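Local coordinates for protein type-2Aa cytolytic delta-endotoxin (Bacillus thuringiensis serovar kyushuensis, PDB 1CBY) that kills dipteran larvae by opening pores in the membranes of their midgut epithelial cells, at residues 67-70 / 71-74; 85-88 / 89-92. All blocks are in the same frame, centred on the assembly; numbering follows the deposited sequence.

Interaction 1. Residues 67-70 / 71-74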
loop_
_atom_site.group_PDB
_atom_site.type_symbol
_atom_site.label_atom_id
_atom_site.label_comp_id
_atom_site.label_asym_id
_atom_site.label_seq_id
_atom_site.Cartn_x
_atom_site.Cartn_y
_atom_site.Cartn_z
ATOM N N ALA A 67 10.695 -20.018 0.837
ATOM C CA ALA A 67 9.780 -20.842 0.061
ATOM C C ALA A 67 9.851 -20.480 -1.418
ATOM O O ALA A 67 9.396 -21.247 -2.264
ATOM C CB ALA A 67 8.357 -20.690 0.581
ATOM N N ILE A 68 10.389 -19.300 -1.721
ATOM C CA ILE A 68 10.530 -18.835 -3.105
ATOM C C ILE A 68 11.849 -19.362 -3.664
ATOM O O ILE A 68 12.916 -19.029 -3.151
ATOM C CB ILE A 68 10.595 -17.292 -3.206
ATOM C CG1 ILE A 68 9.518 -16.629 -2.339
ATOM C CG2 ILE A 68 10.455 -16.867 -4.663
ATOM C CD1 ILE A 68 8.106 -16.928 -2.766
ATOM N N ASP A 69 11.773 -20.178 -4.712
ATOM C CA ASP A 69 12.967 -20.734 -5.344
ATOM C C ASP A 69 13.800 -19.584 -5.908
ATOM O O ASP A 69 13.374 -18.905 -6.844
ATOM C CB ASP A 69 12.573 -21.686 -6.472
ATOM C CG ASP A 69 13.749 -22.486 -6.995
ATOM O OD1 ASP A 69 14.724 -21.876 -7.480
ATOM O OD2 ASP A 69 13.695 -23.731 -6.927
ATOM N N PRO A 70 15.043 -19.428 -5.421
ATOM C CA PRO A 70 15.959 -18.365 -5.851
ATOM C C PRO A 70 16.269 -18.299 -7.345
ATOM O O PRO A 70 16.587 -17.230 -7.859
ATOM C CB PRO A 70 17.212 -18.638 -5.017
ATOM C CG PRO A 70 17.174 -20.123 -4.834
ATOM C CD PRO A 70 15.725 -20.364 -4.509
ATOM N N LEU A 71 16.150 -19.424 -8.041
ATOM C CA LEU A 71 16.438 -19.458 -9.469
ATOM C C LEU A 71 15.227 -19.307 -10.384
ATOM O O LEU A 71 15.248 -18.493 -11.305
ATOM C CB LEU A 71 17.237 -20.716 -9.827
ATOM C CG LEU A 71 18.669 -20.750 -9.278
ATOM C CD1 LEU A 71 19.309 -22.091 -9.573
ATOM C CD2 LEU A 71 19.487 -19.620 -9.884
ATOM N N ASN A 72 14.180 -20.093 -10.153
ATOM C CA ASN A 72 12.981 -20.004 -10.991
ATOM C C ASN A 72 11.884 -19.118 -10.422
ATOM O O ASN A 72 10.840 -18.945 -11.042
ATOM C CB ASN A 72 12.427 -21.388 -11.360
ATOM C CG ASN A 72 12.639 -22.419 -10.273
ATOM O OD1 ASN A 72 13.769 -22.672 -9.862
ATOM N ND2 ASN A 72 11.558 -23.040 -9.821
ATOM N N LEU A 73 12.134 -18.566 -9.239
ATOM C CA LEU A 73 11.203 -17.669 -8.556
ATOM C C LEU A 73 9.777 -18.168 -8.315
ATOM O O LEU A 73 8.858 -17.373 -8.113
ATOM C CB LEU A 73 11.195 -16.299 -9.239
ATOM C CG LEU A 73 12.478 -15.505 -8.981
ATOM C CD1 LEU A 73 12.506 -14.233 -9.805
ATOM C CD2 LEU A 73 12.583 -15.186 -7.497
ATOM N N ASN A 74 9.606 -19.483 -8.277
ATOM C CA ASN A 74 8.294 -20.063 -8.036
ATOM C C ASN A 74 8.162 -20.380 -6.558
ATOM O O ASN A 74 9.147 -20.706 -5.899
ATOM C CB ASN A 74 8.106 -21.344 -8.851
ATOM C CG ASN A 74 6.676 -21.859 -8.806
ATOM O OD1 ASN A 74 5.724 -21.086 -8.917
ATOM N ND2 ASN A 74 6.517 -23.165 -8.648
#
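Asp-69 and Asn-74 close a tight reversal of the chain, in which the direction from residue 67 to 70 and that from 71 to 74 differ by 145°. The N-H of Asp-69 reaches the carbonyl of Asn-74 in an almost straight bond (Asp-69 N to Asn-74 O 2.9 Å, 174° at the hydrogen). Deeper in the turn, Leu-73 N lies 2.7 Å from Asp-69 O, but this bond is bent and weak. Leu-73 has a positive phi, the left-handed conformation that lets the chain swing back beside Asp-69, and the CA atoms of Asp-69 and Leu-73 are 4.8 Å apart.

The carboxylate of Asp-69 organises the bend. Its CG stands anti to the backbone N (chi1 -169°) and beside the carbonyl carbon, which directs the acid toward the amides that follow. OD1 takes the N-H of Leu-71 nearly along its C-O axis, with Asp-69 OD1 to Leu-71 N at 2.9 Å, the bond that defines an Asx turn. Asn-72 N comes to the same Asp-69 OD1 from above the carboxylate plane, at 3.3 Å. A short acidic side chain suits this place because one oxygen can gather both amides. Pro-70, which separates Asp-69 from Leu-71, has no N-H of its own, and its ring restricts the backbone at the start of the bend. The loop joins helix 54-63 to helix 77-84, and a backbone bond between Ala-67 and Asn-76 continues the pairing beyond the turn.

Apolar contact is modest: Ile-68 CG2 touches Leu-73 CD2 at 3.9 Å, the two side chains crossing at a slant. Ile-68 is the buried partner, its hydrocarbon lying against Phe-43 and Phe-75. Asn-74 ND2 makes a weak hydrogen bond to Glu-192.

Interaction 2. Residues 85-88 / 89-92; sequences NGIP and NSAI
Ser-90 and Ile-87 supply the hydrogen bond of this contact, which spans the corner where the chain turns into a strand. The hydroxyl is the donor, with Ser-90 OG 2.8 Å from Ile-87 O, and it approaches from above the carbonyl plane, 61° out of it. The first torsion of Ser-90 (54°) sets OG between the backbone N and the carbonyl carbon, from where it reaches back across the bend. Serine fits here because its hydroxyl is small enough to engage a carbonyl three residues earlier.

The bend links helix 77-84 to strand 90-102, within the alpha/beta fold of the Cyt toxins, in which helices pack against a central sheet. Asn-85 is the first residue to leave helical geometry. Pro-88 stiffens the extended approach to the corner, and Asn-89 has a positive phi, a conformation that asparagine tolerates well. Backbone bonds of Asn-89 with Ala-225, just before the strand, and of Ala-91 with Val-223 join it antiparallel to strand 210-225, while Pro-88 O accepts from the side chain of Gln-224.

Van der Waals contact adds to this. Ser-90 OG also lies against the branch of Ile-87, 3.4 Å from Ile-87 CB and 3.6 Å from Ile-87 CG2. Ile-87 is buried, and its hydrocarbon side chain packs on Leu-60 and Ala-63 of helix 54-63. At the open end of the bend, the CD1 methyl of Ile-92 lies beside the amide of Asn-85, the two side chains crossing at about a right angle.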
loop_
_atom_site.group_PDB
_atom_site.type_symbol
_atom_site.label_atom_id
_atom_site.label_comp_id
_atom_site.label_asym_id
_atom_site.label_seq_id
_atom_site.Cartn_x
_atom_site.Cartn_y
_atom_site.Cartn_z
ATOM N N ASN A 85 6.117 -26.123 9.555
ATOM C CA ASN A 85 6.228 -27.066 10.660
ATOM C C ASN A 85 7.499 -26.903 11.484
ATOM O O ASN A 85 7.794 -27.741 12.337
ATOM C CB ASN A 85 6.115 -28.505 10.148
ATOM C CG ASN A 85 4.714 -28.844 9.664
ATOM O OD1 ASN A 85 4.537 -29.450 8.608
ATOM N ND2 ASN A 85 3.710 -28.454 10.438
ATOM N N GLY A 86 8.244 -25.829 11.232
ATOM C CA GLY A 86 9.470 -25.581 11.969
ATOM C C GLY A 86 9.403 -24.326 12.824
ATOM O O GLY A 86 10.259 -24.109 13.689
ATOM N N ILE A 87 8.408 -23.480 12.568
ATOM C CA ILE A 87 8.242 -22.249 13.332
ATOM C C ILE A 87 7.837 -22.631 14.755
ATOM O O ILE A 87 6.928 -23.442 14.958
ATOM C CB ILE A 87 7.134 -21.342 12.740
ATOM C CG1 ILE A 87 7.397 -21.041 11.259
ATOM C CG2 ILE A 87 7.038 -20.053 13.536
ATOM C CD1 ILE A 87 8.619 -20.198 10.999
ATOM N N PRO A 88 8.550 -22.101 15.757
ATOM C CA PRO A 88 8.223 -22.417 17.151
ATOM C C PRO A 88 6.934 -21.763 17.645
ATOM O O PRO A 88 6.635 -20.619 17.298
ATOM C CB PRO A 88 9.440 -21.887 17.908
ATOM C CG PRO A 88 9.905 -20.750 17.050
ATOM C CD PRO A 88 9.800 -21.333 15.669
ATOM N N ASN A 89 6.179 -22.512 18.451
ATOM C CA ASN A 89 4.919 -22.062 19.059
ATOM C C ASN A 89 3.859 -21.621 18.059
ATOM O O ASN A 89 3.264 -20.550 18.199
ATOM C CB ASN A 89 5.183 -20.933 20.064
ATOM C CG ASN A 89 6.334 -21.244 20.999
ATOM O OD1 ASN A 89 6.491 -22.377 21.453
ATOM N ND2 ASN A 89 7.166 -20.247 21.263
ATOM N N SER A 90 3.585 -22.474 17.081
ATOM C CA SER A 90 2.606 -22.165 16.053
ATOM C C SER A 90 1.838 -23.411 15.639
ATOM O O SER A 90 2.096 -24.501 16.147
ATOM C CB SER A 90 3.313 -21.554 14.837
ATOM O OG SER A 90 4.364 -22.385 14.374
ATOM N N ALA A 91 0.898 -23.246 14.713
ATOM C CA ALA A 91 0.095 -24.352 14.214
ATOM C C ALA A 91 -0.471 -23.992 12.846
ATOM O O ALA A 91 -0.897 -22.855 12.626
ATOM C CB ALA A 91 -1.036 -24.662 15.184
ATOM N N ILE A 92 -0.445 -24.953 11.927
ATOM C CA ILE A 92 -0.956 -24.751 10.573
ATOM C C ILE A 92 -2.464 -24.952 10.570
ATOM O O ILE A 92 -2.951 -26.063 10.772
ATOM C CB ILE A 92 -0.311 -25.735 9.575
ATOM C CG1 ILE A 92 1.205 -25.542 9.556
ATOM C CG2 ILE A 92 -0.884 -25.530 8.188
ATOM C CD1 ILE A 92 1.922 -26.489 8.634
#

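In the fold
Both contacts are chain reversals at the ends of helix 77-84: interaction 1 lies in the loop that leads from helix 54-63 toward it, and interaction 2 takes the chain from it into strand 90-102. Their centres are 22 Å apart, with nearest atoms about 10 Å apart and no touch. Interaction 1 is partly buried and interaction 2 is a surface contact, yet each includes one buried isoleucine. The chemistry differs: 67-74 is closed by backbone bonds and a carboxylate that gathers amides, whereas 85-92 uses a hydroxyl on a carbonyl and leaves backbone pairing to strand 210-225.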